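Local atomic coordinates of phosphoribosylformylglycinamidine synthase 2 (PDB entry 3VIU), a protein that belongs to the PurM-like, AIR synthase related family, carries its N- and C-terminal family domains twice in one chain, and holds adenosine-5'-diphosphate and magnesium in this model. Residues N46-L51 and A363-R368; R421-P426 and W435-R440; H457-A462 and L501-A506. All coordinates share one frame; numbering follows the deposited sequence.

Contact 1: N46-L51 and A363-R368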
loop_
_atom_site.group_PDB
_atom_site.type_symbol
_atom_site.label_atom_id
_atom_site.label_comp_id
_atom_site.label_asym_id
_atom_site.label_seq_id
_atom_site.Cartn_x
_atom_site.Cartn_y
_atom_site.Cartn_z
ATOM N N ASN A 46 -15.356 -6.379 -12.428
ATOM C CA ASN A 46 -15.168 -7.777 -12.070
ATOM C C ASN A 46 -14.779 -8.039 -10.625
ATOM O O ASN A 46 -14.793 -9.189 -10.183
ATOM C CB ASN A 46 -14.132 -8.413 -12.989
ATOM C CG ASN A 46 -14.597 -8.470 -14.426
ATOM O OD1 ASN A 46 -14.623 -7.458 -15.134
ATOM N ND2 ASN A 46 -14.983 -9.654 -14.864
ATOM N N SER A 47 -14.454 -6.986 -9.885
ATOM C CA SER A 47 -14.030 -7.139 -8.495
ATOM C C SER A 47 -15.051 -6.757 -7.435
ATOM O O SER A 47 -14.996 -7.280 -6.325
ATOM C CB SER A 47 -12.744 -6.343 -8.243
ATOM O OG SER A 47 -12.971 -4.955 -8.400
ATOM N N ARG A 48 -15.974 -5.853 -7.760
ATOM C CA ARG A 48 -16.977 -5.427 -6.786
ATOM C C ARG A 48 -17.728 -6.575 -6.112
ATOM O O ARG A 48 -17.767 -6.650 -4.889
ATOM C CB ARG A 48 -17.971 -4.450 -7.427
ATOM C CG ARG A 48 -17.684 -2.971 -7.106
ATOM C CD ARG A 48 -18.053 -2.042 -8.271
ATOM N NE ARG A 48 -19.480 -2.049 -8.588
ATOM C CZ ARG A 48 -20.005 -1.544 -9.701
ATOM N NH1 ARG A 48 -19.224 -0.985 -10.618
ATOM N NH2 ARG A 48 -21.317 -1.592 -9.900
ATOM N N PRO A 49 -18.311 -7.498 -6.896
ATOM C CA PRO A 49 -19.050 -8.623 -6.316
ATOM C C PRO A 49 -18.274 -9.400 -5.249
ATOM O O PRO A 49 -18.865 -9.921 -4.304
ATOM C CB PRO A 49 -19.363 -9.494 -7.533
ATOM C CG PRO A 49 -19.451 -8.516 -8.635
ATOM C CD PRO A 49 -18.277 -7.610 -8.364
ATOM N N LEU A 50 -16.954 -9.483 -5.407
ATOM C CA LEU A 50 -16.114 -10.216 -4.462
ATOM C C LEU A 50 -15.680 -9.377 -3.265
ATOM O O LEU A 50 -15.519 -9.898 -2.159
ATOM C CB LEU A 50 -14.870 -10.753 -5.181
ATOM C CG LEU A 50 -15.130 -11.698 -6.355
ATOM C CD1 LEU A 50 -13.873 -11.850 -7.183
ATOM C CD2 LEU A 50 -15.610 -13.043 -5.838
ATOM N N LEU A 51 -15.490 -8.079 -3.487
ATOM C CA LEU A 51 -15.044 -7.175 -2.425
ATOM C C LEU A 51 -16.081 -6.949 -1.324
ATOM O O LEU A 51 -15.751 -6.462 -0.244
ATOM C CB LEU A 51 -14.609 -5.831 -3.030
ATOM C CG LEU A 51 -13.355 -5.909 -3.913
ATOM C CD1 LEU A 51 -13.125 -4.597 -4.644
ATOM C CD2 LEU A 51 -12.160 -6.259 -3.047
ATOM N N ALA A 363 -21.900 1.142 -12.866
ATOM C CA ALA A 363 -21.740 0.282 -14.031
ATOM C C ALA A 363 -22.021 -1.185 -13.701
ATOM O O ALA A 363 -21.988 -1.596 -12.540
ATOM C CB ALA A 363 -20.329 0.426 -14.591
ATOM N N PRO A 364 -22.295 -1.996 -14.732
ATOM C CA PRO A 364 -22.581 -3.426 -14.560
ATOM C C PRO A 364 -21.388 -4.161 -13.967
ATOM O O PRO A 364 -20.244 -3.799 -14.227
ATOM C CB PRO A 364 -22.867 -3.902 -15.983
ATOM C CG PRO A 364 -23.287 -2.639 -16.709
ATOM C CD PRO A 364 -22.354 -1.612 -16.154
ATOM N N THR A 365 -21.658 -5.184 -13.160
ATOM C CA THR A 365 -20.597 -5.989 -12.566
ATOM C C THR A 365 -20.694 -7.386 -13.158
ATOM O O THR A 365 -21.731 -7.768 -13.701
ATOM C CB THR A 365 -20.718 -6.085 -11.030
ATOM O OG1 THR A 365 -21.970 -6.684 -10.676
ATOM C CG2 THR A 365 -20.609 -4.699 -10.406
ATOM N N TYR A 366 -19.617 -8.153 -13.064
ATOM C CA TYR A 366 -19.632 -9.490 -13.629
ATOM C C TYR A 366 -19.151 -10.572 -12.668
ATOM O O TYR A 366 -18.260 -10.353 -11.844
ATOM C CB TYR A 366 -18.789 -9.519 -14.911
ATOM C CG TYR A 366 -19.224 -8.519 -15.964
ATOM C CD1 TYR A 366 -20.490 -8.594 -16.546
ATOM C CD2 TYR A 366 -18.374 -7.491 -16.370
ATOM C CE1 TYR A 366 -20.902 -7.670 -17.503
ATOM C CE2 TYR A 366 -18.774 -6.558 -17.332
ATOM C CZ TYR A 366 -20.040 -6.656 -17.893
ATOM O OH TYR A 366 -20.441 -5.746 -18.842
ATOM N N VAL A 367 -19.769 -11.740 -12.774
ATOM C CA VAL A 367 -19.399 -12.874 -11.950
ATOM C C VAL A 367 -18.941 -13.965 -12.902
ATOM O O VAL A 367 -19.528 -14.152 -13.969
ATOM C CB VAL A 367 -20.590 -13.378 -11.116
ATOM C CG1 VAL A 367 -20.325 -14.788 -10.622
ATOM C CG2 VAL A 367 -20.812 -12.447 -9.930
ATOM N N ARG A 368 -17.881 -14.670 -12.524
ATOM C CA ARG A 368 -17.352 -15.740 -13.356
ATOM C C ARG A 368 -17.117 -16.982 -12.531
ATOM O O ARG A 368 -17.333 -16.990 -11.317
ATOM C CB ARG A 368 -16.027 -15.319 -13.995
ATOM C CG ARG A 368 -16.168 -14.329 -15.127
ATOM C CD ARG A 368 -14.864 -13.594 -15.376
ATOM N NE ARG A 368 -14.990 -12.605 -16.441
ATOM C CZ ARG A 368 -15.934 -11.672 -16.487
ATOM N NH1 ARG A 368 -16.839 -11.607 -15.524
ATOM N NH2 ARG A 368 -15.970 -10.798 -17.485
#
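Arg48 reaches out from the first turn of the short helix 48-51 to the extended loop 363-368, and its side chain can be followed atom by atom. CB already meets the methyl of Thr365, with Arg48 CB and Thr365 CG2 4.0 Å apart. The chain then leaves the usual staggered positions (chi1 -100°), bends again at chi2 and turns at chi3 (63°), which brings the guanidinium back over the same methyl: Arg48 NE lies 3.4 Å from Thr365 CG2, which sits over one face toward the rim. At the tip, NH2 gives a hydrogen bond to the carbonyl of Ala363, 2.7 Å from Arg48 NH2 to Ala363 O. The bond is bent, 142° at the hydrogen, yet it arrives in the carbonyl plane. NH1 gives its own hydrogen bond to the carbonyl oxygen of Ala43.

Next along the helix, the ring of Pro49 slides past Thr365, and Pro49 CG comes within 3.6 Å of Thr365 CB. Val367 adds a looser apolar touch, CG2 to Pro49 CB at 4.1 Å. The backbones come nearest at Asn46 and Tyr366, and a backbone hydrogen bond between Tyr366 and Lys45 secures the loop beside them. Farther out, Tyr366 OH bonds Glu14.

The helix so tied down ends in Leu51, which touches the bound adenosine-5'-diphosphate. At the Arg48 end the loop is held through neutral backbone oxygens and small apolar surfaces, while Arg368 at the other end has a charged partner in Glu493.

Contact 2: R421-P426 and W435-R440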
loop_
_atom_site.group_PDB
_atom_site.type_symbol
_atom_site.label_atom_id
_atom_site.label_comp_id
_atom_site.label_asym_id
_atom_site.label_seq_id
_atom_site.Cartn_x
_atom_site.Cartn_y
_atom_site.Cartn_z
ATOM N N ARG A 421 4.876 18.430 12.272
ATOM C CA ARG A 421 3.924 17.874 13.224
ATOM C C ARG A 421 4.324 16.453 13.577
ATOM O O ARG A 421 4.050 15.966 14.674
ATOM C CB ARG A 421 2.506 17.871 12.632
ATOM C CG ARG A 421 2.250 18.961 11.597
ATOM C CD ARG A 421 0.777 19.325 11.474
ATOM N NE ARG A 421 0.271 19.974 12.682
ATOM C CZ ARG A 421 -0.747 20.831 12.705
ATOM N NH1 ARG A 421 -1.376 21.153 11.580
ATOM N NH2 ARG A 421 -1.133 21.375 13.854
ATOM N N THR A 422 4.989 15.797 12.636
ATOM C CA THR A 422 5.407 14.421 12.822
ATOM C C THR A 422 6.879 14.231 12.505
ATOM O O THR A 422 7.466 15.018 11.774
ATOM C CB THR A 422 4.584 13.479 11.916
ATOM O OG1 THR A 422 4.796 13.826 10.541
ATOM C CG2 THR A 422 3.106 13.604 12.229
ATOM N N ALA A 423 7.469 13.179 13.062
ATOM C CA ALA A 423 8.872 12.869 12.819
ATOM C C ALA A 423 9.068 11.365 12.801
ATOM O O ALA A 423 8.478 10.637 13.604
ATOM C CB ALA A 423 9.748 13.490 13.889
ATOM N N LEU A 424 9.890 10.901 11.869
ATOM C CA LEU A 424 10.181 9.485 11.751
ATOM C C LEU A 424 11.267 9.134 12.768
ATOM O O LEU A 424 12.301 9.798 12.838
ATOM C CB LEU A 424 10.665 9.164 10.336
ATOM C CG LEU A 424 11.241 7.766 10.097
ATOM C CD1 LEU A 424 10.154 6.721 10.283
ATOM C CD2 LEU A 424 11.824 7.678 8.693
ATOM N N LEU A 425 11.024 8.106 13.568
ATOM C CA LEU A 425 12.007 7.684 14.556
ATOM C C LEU A 425 13.101 6.914 13.809
ATOM O O LEU A 425 12.842 5.881 13.198
ATOM C CB LEU A 425 11.324 6.821 15.618
ATOM C CG LEU A 425 10.078 7.485 16.236
ATOM C CD1 LEU A 425 9.485 6.569 17.301
ATOM C CD2 LEU A 425 10.437 8.842 16.841
ATOM N N PRO A 426 14.340 7.427 13.833
ATOM C CA PRO A 426 15.488 6.810 13.153
ATOM C C PRO A 426 15.917 5.392 13.549
ATOM O O PRO A 426 16.593 4.710 12.769
ATOM C CB PRO A 426 16.602 7.848 13.342
ATOM C CG PRO A 426 16.229 8.523 14.632
ATOM C CD PRO A 426 14.734 8.677 14.509
ATOM N N TRP A 435 6.162 9.861 14.954
ATOM C CA TRP A 435 5.807 10.483 16.221
ATOM C C TRP A 435 5.043 11.785 16.014
ATOM O O TRP A 435 5.438 12.633 15.219
ATOM C CB TRP A 435 7.076 10.743 17.042
ATOM C CG TRP A 435 6.903 11.660 18.229
ATOM C CD1 TRP A 435 5.883 11.644 19.144
ATOM C CD2 TRP A 435 7.823 12.661 18.677
ATOM N NE1 TRP A 435 6.118 12.568 20.135
ATOM C CE2 TRP A 435 7.302 13.206 19.875
ATOM C CE3 TRP A 435 9.041 13.150 18.185
ATOM C CZ2 TRP A 435 7.956 14.213 20.587
ATOM C CZ3 TRP A 435 9.694 14.156 18.896
ATOM C CH2 TRP A 435 9.147 14.676 20.084
ATOM N N ILE A 436 3.928 11.926 16.716
ATOM C CA ILE A 436 3.138 13.137 16.622
ATOM C C ILE A 436 3.642 14.069 17.717
ATOM O O ILE A 436 3.333 13.881 18.896
ATOM C CB ILE A 436 1.654 12.859 16.844
ATOM C CG1 ILE A 436 1.139 11.917 15.760
ATOM C CG2 ILE A 436 0.879 14.164 16.824
ATOM C CD1 ILE A 436 -0.269 11.452 15.989
ATOM N N LYS A 437 4.429 15.064 17.311
ATOM C CA LYS A 437 5.010 16.030 18.234
ATOM C C LYS A 437 3.965 16.695 19.110
ATOM O O LYS A 437 2.861 16.986 18.662
ATOM C CB LYS A 437 5.785 17.104 17.463
ATOM C CG LYS A 437 6.973 16.588 16.674
ATOM C CD LYS A 437 7.673 17.742 15.982
ATOM C CE LYS A 437 8.740 17.256 15.024
ATOM N NZ LYS A 437 9.788 16.473 15.731
ATOM N N GLY A 438 4.330 16.934 20.365
ATOM C CA GLY A 438 3.411 17.563 21.292
ATOM C C GLY A 438 2.551 16.539 22.011
ATOM O O GLY A 438 1.816 16.888 22.936
ATOM N N THR A 439 2.638 15.277 21.585
ATOM C CA THR A 439 1.868 14.205 22.204
ATOM C C THR A 439 2.760 13.009 22.484
ATOM O O THR A 439 3.951 13.014 22.174
ATOM C CB THR A 439 0.732 13.698 21.292
ATOM O OG1 THR A 439 1.261 12.756 20.344
ATOM C CG2 THR A 439 0.075 14.858 20.555
ATOM N N ARG A 440 2.164 11.975 23.063
ATOM C CA ARG A 440 2.881 10.750 23.366
ATOM C C ARG A 440 2.505 9.723 22.311
ATOM O O ARG A 440 2.912 8.568 22.375
ATOM C CB ARG A 440 2.469 10.248 24.734
ATOM C CG ARG A 440 2.606 11.299 25.815
ATOM C CD ARG A 440 2.052 10.770 27.108
ATOM N NE ARG A 440 2.661 9.490 27.435
ATOM C CZ ARG A 440 2.231 8.697 28.404
ATOM N NH1 ARG A 440 1.184 9.065 29.135
ATOM N NH2 ARG A 440 2.852 7.547 28.643
HETATM O O HOH W 1 2.019 17.548 15.803
#
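An antiparallel beta hairpin, strands 422-424 and 432-436, forms the outer edge of a mixed sheet within the second half of the chain, and this contact is its open end together with the type II turn that leads on to strand 441-448. Ala423 and Trp435 make the hydrogen-bonded pair: Trp435 N gives to Ala423 O at 2.8 Å in a nearly straight bond (165°), and Ala423 N returns to Trp435 O at 3.0 Å. One pair farther, Thr422 and Ile436 face each other as a non-hydrogen-bonded pair, and both turn their side chains onto Leu180 of strand 172-182, in another sheet. Beyond them Lys437 N closes the pairing on Arg421 O at 2.8 Å. That carbonyl also takes a hydrogen from water 1, which donates a second to Lys437 O.

On the Ala423 and Trp435 face, the lysine chain runs extended until its last torsion (chi4 -60°), and Lys437 NZ ends 3.5 Å from Ala423 CB. The indole stands with CG anti to its own backbone N. Lys437 CA lies over one of its faces, while Trp435's own CB meets the tip of Leu425, the two side chains crossing at about a right angle, 3.9 Å from Trp435 CB to Leu425 CD2. Trp435 NE1 points at Thr439 O, 3.0 Å away, with the acceptor in the ring plane. Within the turn, Gly438 takes a positive phi (89°) at the third position, and Thr439 OG1 lies 2.8 Å from Ile436 O.

The chemistry is therefore main-chain pairing finished by a locked turn: Thr439 N and OG1 together grip Ile436 O, the indole N-H holds the separate carbonyl of Thr439, and water 1 bridges Arg421 O and Lys437 O at the open end of the hairpin.

Contact 3: H457-A462 and L501-A506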
loop_
_atom_site.group_PDB
_atom_site.type_symbol
_atom_site.label_atom_id
_atom_site.label_comp_id
_atom_site.label_asym_id
_atom_site.label_seq_id
_atom_site.Cartn_x
_atom_site.Cartn_y
_atom_site.Cartn_z
ATOM N N HIS A 457 -0.008 -20.192 -3.884
ATOM C CA HIS A 457 -1.239 -20.354 -3.119
ATOM C C HIS A 457 -1.789 -18.959 -2.836
ATOM O O HIS A 457 -1.703 -18.458 -1.719
ATOM C CB HIS A 457 -0.947 -21.090 -1.795
ATOM C CG HIS A 457 -2.162 -21.668 -1.137
ATOM N ND1 HIS A 457 -3.349 -20.978 -1.019
ATOM C CD2 HIS A 457 -2.369 -22.867 -0.545
ATOM C CE1 HIS A 457 -4.233 -21.727 -0.387
ATOM N NE2 HIS A 457 -3.663 -22.879 -0.088
ATOM N N PRO A 458 -2.382 -18.326 -3.851
ATOM C CA PRO A 458 -2.939 -16.979 -3.697
ATOM C C PRO A 458 -3.705 -16.700 -2.398
ATOM O O PRO A 458 -3.491 -15.671 -1.754
ATOM C CB PRO A 458 -3.789 -16.804 -4.959
ATOM C CG PRO A 458 -4.073 -18.235 -5.414
ATOM C CD PRO A 458 -2.773 -18.926 -5.138
ATOM N N ARG A 459 -4.584 -17.606 -1.999
ATOM C CA ARG A 459 -5.348 -17.407 -0.769
ATOM C C ARG A 459 -4.422 -17.327 0.458
ATOM O O ARG A 459 -4.540 -16.410 1.271
ATOM C CB ARG A 459 -6.341 -18.550 -0.598
ATOM C CG ARG A 459 -7.343 -18.384 0.517
ATOM C CD ARG A 459 -8.010 -19.722 0.764
ATOM N NE ARG A 459 -9.374 -19.585 1.254
ATOM C CZ ARG A 459 -10.451 -19.677 0.485
ATOM N NH1 ARG A 459 -10.330 -19.911 -0.811
ATOM N NH2 ARG A 459 -11.655 -19.530 1.019
ATOM N N LEU A 460 -3.501 -18.282 0.586
ATOM C CA LEU A 460 -2.578 -18.287 1.716
ATOM C C LEU A 460 -1.633 -17.081 1.618
ATOM O O LEU A 460 -1.240 -16.504 2.635
ATOM C CB LEU A 460 -1.796 -19.610 1.761
ATOM C CG LEU A 460 -0.834 -19.844 2.931
ATOM C CD1 LEU A 460 -1.567 -19.694 4.252
ATOM C CD2 LEU A 460 -0.214 -21.232 2.822
ATOM N N GLY A 461 -1.299 -16.685 0.391
ATOM C CA GLY A 461 -0.436 -15.531 0.196
ATOM C C GLY A 461 -1.080 -14.255 0.736
ATOM O O GLY A 461 -0.435 -13.450 1.413
ATOM N N ALA A 462 -2.365 -14.074 0.437
ATOM C CA ALA A 462 -3.109 -12.906 0.895
ATOM C C ALA A 462 -3.181 -12.896 2.420
ATOM O O ALA A 462 -2.988 -11.857 3.048
ATOM C CB ALA A 462 -4.510 -12.917 0.305
ATOM N N LEU A 501 -7.975 -13.874 -8.261
ATOM C CA LEU A 501 -8.607 -12.692 -7.698
ATOM C C LEU A 501 -9.538 -13.117 -6.574
ATOM O O LEU A 501 -9.567 -12.506 -5.514
ATOM C CB LEU A 501 -9.409 -11.948 -8.766
ATOM C CG LEU A 501 -10.294 -10.793 -8.275
ATOM C CD1 LEU A 501 -9.438 -9.663 -7.692
ATOM C CD2 LEU A 501 -11.130 -10.279 -9.435
ATOM N N ALA A 502 -10.289 -14.180 -6.815
ATOM C CA ALA A 502 -11.231 -14.673 -5.834
ATOM C C ALA A 502 -10.512 -15.194 -4.591
ATOM O O ALA A 502 -10.900 -14.857 -3.470
ATOM C CB ALA A 502 -12.109 -15.762 -6.457
ATOM N N GLU A 503 -9.471 -16.006 -4.784
ATOM C CA GLU A 503 -8.722 -16.549 -3.651
ATOM C C GLU A 503 -8.004 -15.442 -2.873
ATOM O O GLU A 503 -7.888 -15.504 -1.649
ATOM C CB GLU A 503 -7.695 -17.574 -4.129
ATOM C CG GLU A 503 -8.289 -18.884 -4.615
ATOM C CD GLU A 503 -8.837 -19.709 -3.483
ATOM O OE1 GLU A 503 -10.072 -19.870 -3.396
ATOM O OE2 GLU A 503 -8.021 -20.191 -2.670
ATOM N N THR A 504 -7.513 -14.433 -3.588
ATOM C CA THR A 504 -6.821 -13.333 -2.943
ATOM C C THR A 504 -7.796 -12.627 -2.008
ATOM O O THR A 504 -7.492 -12.388 -0.842
ATOM C CB THR A 504 -6.275 -12.338 -3.988
ATOM O OG1 THR A 504 -5.265 -12.987 -4.774
ATOM C CG2 THR A 504 -5.676 -11.105 -3.307
ATOM N N ILE A 505 -8.980 -12.306 -2.510
ATOM C CA ILE A 505 -9.964 -11.646 -1.674
ATOM C C ILE A 505 -10.416 -12.530 -0.495
ATOM O O ILE A 505 -10.581 -12.041 0.622
ATOM C CB ILE A 505 -11.172 -11.184 -2.511
ATOM C CG1 ILE A 505 -10.728 -10.025 -3.423
ATOM C CG2 ILE A 505 -12.325 -10.778 -1.589
ATOM C CD1 ILE A 505 -11.836 -9.357 -4.230
ATOM N N ALA A 506 -10.598 -13.828 -0.733
ATOM C CA ALA A 506 -11.006 -14.726 0.342
ATOM C C ALA A 506 -9.890 -14.784 1.386
ATOM O O ALA A 506 -10.151 -14.893 2.583
ATOM C CB ALA A 506 -11.297 -16.129 -0.206
HETATM O O HOH W 2 -2.537 -13.369 -3.377
#
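Two torsional choices make the salt bridge here: Arg459 throws CG anti to its backbone N (chi1 -171°) and runs extended as far as NE, whereas Glu503 folds back at chi2 (-71°) and lays its carboxylate beside the arginine's stem. The result is a grip by a single nitrogen. Arg459 NH1 lies 2.6 Å from Glu503 OE1, close to the guanidinium plane, and also gives a hydrogen bond to Glu503 OE2 at 3.0 Å, meeting that oxygen from above the carboxylate plane. The two flat groups cross obliquely, so this is no side-by-side pairing of two nitrogens with two oxygens. OE2 also rests against the root of the arginine, 3.1 Å from Arg459 CB. The methyl of Ala506 covers one guanidinium face near its rim, with Ala506 CB 3.6 Å from Arg459 NH2.

Farther into the interface the side chains are small. The ring of Pro458, in the first turn after the N-cap His457, leans on the CB of Glu503. Ala462 CB presses on the main chain, 3.2 Å from Thr504 O. Thr504 turns its hydroxyl anti to its carbonyl carbon, where OG1 bonds Glu500 O one turn back and accepts a hydrogen from water 2; the same water donates to Pro458 O at 3.0 Å. Such small contacts let the axes of segments 458-462 and 501-506 approach to 7.1 Å while crossing at -33°.

This is a close packing of two helices of the second AIR synthase related N-terminal domain: Ala462 and the Pro458 ring line its inner side, water 2 links Pro458 O to Thr504 OG1, and at the partly exposed margin the opposite charges would offset each other and probably favour both ionised forms.

Contacts 1 and 3 are neighbours, their centres 16 Å apart, because helix 495-515, which carries one segment of contact 3, packs against helix 48-51 of contact 1: Ile505 CD1 packs 3.3 Å from Leu51 CD2, and Leu501 and Ile505 both touch Leu50. Leu51 also belongs to the ADP pocket, whereas the Thr504 side chain stays about 8 Å from that nucleotide, so contact 3 backs the pocket at one remove. Contact 2 lies on the far side of the chain's centre, its centre 41 Å from that of contact 1 and 36 Å from that of contact 3. Magnesium gives a second relation: its ligand Asp430 sits between the segments of contact 2, and Asn472 lies farther along helix 458-475 of contact 3.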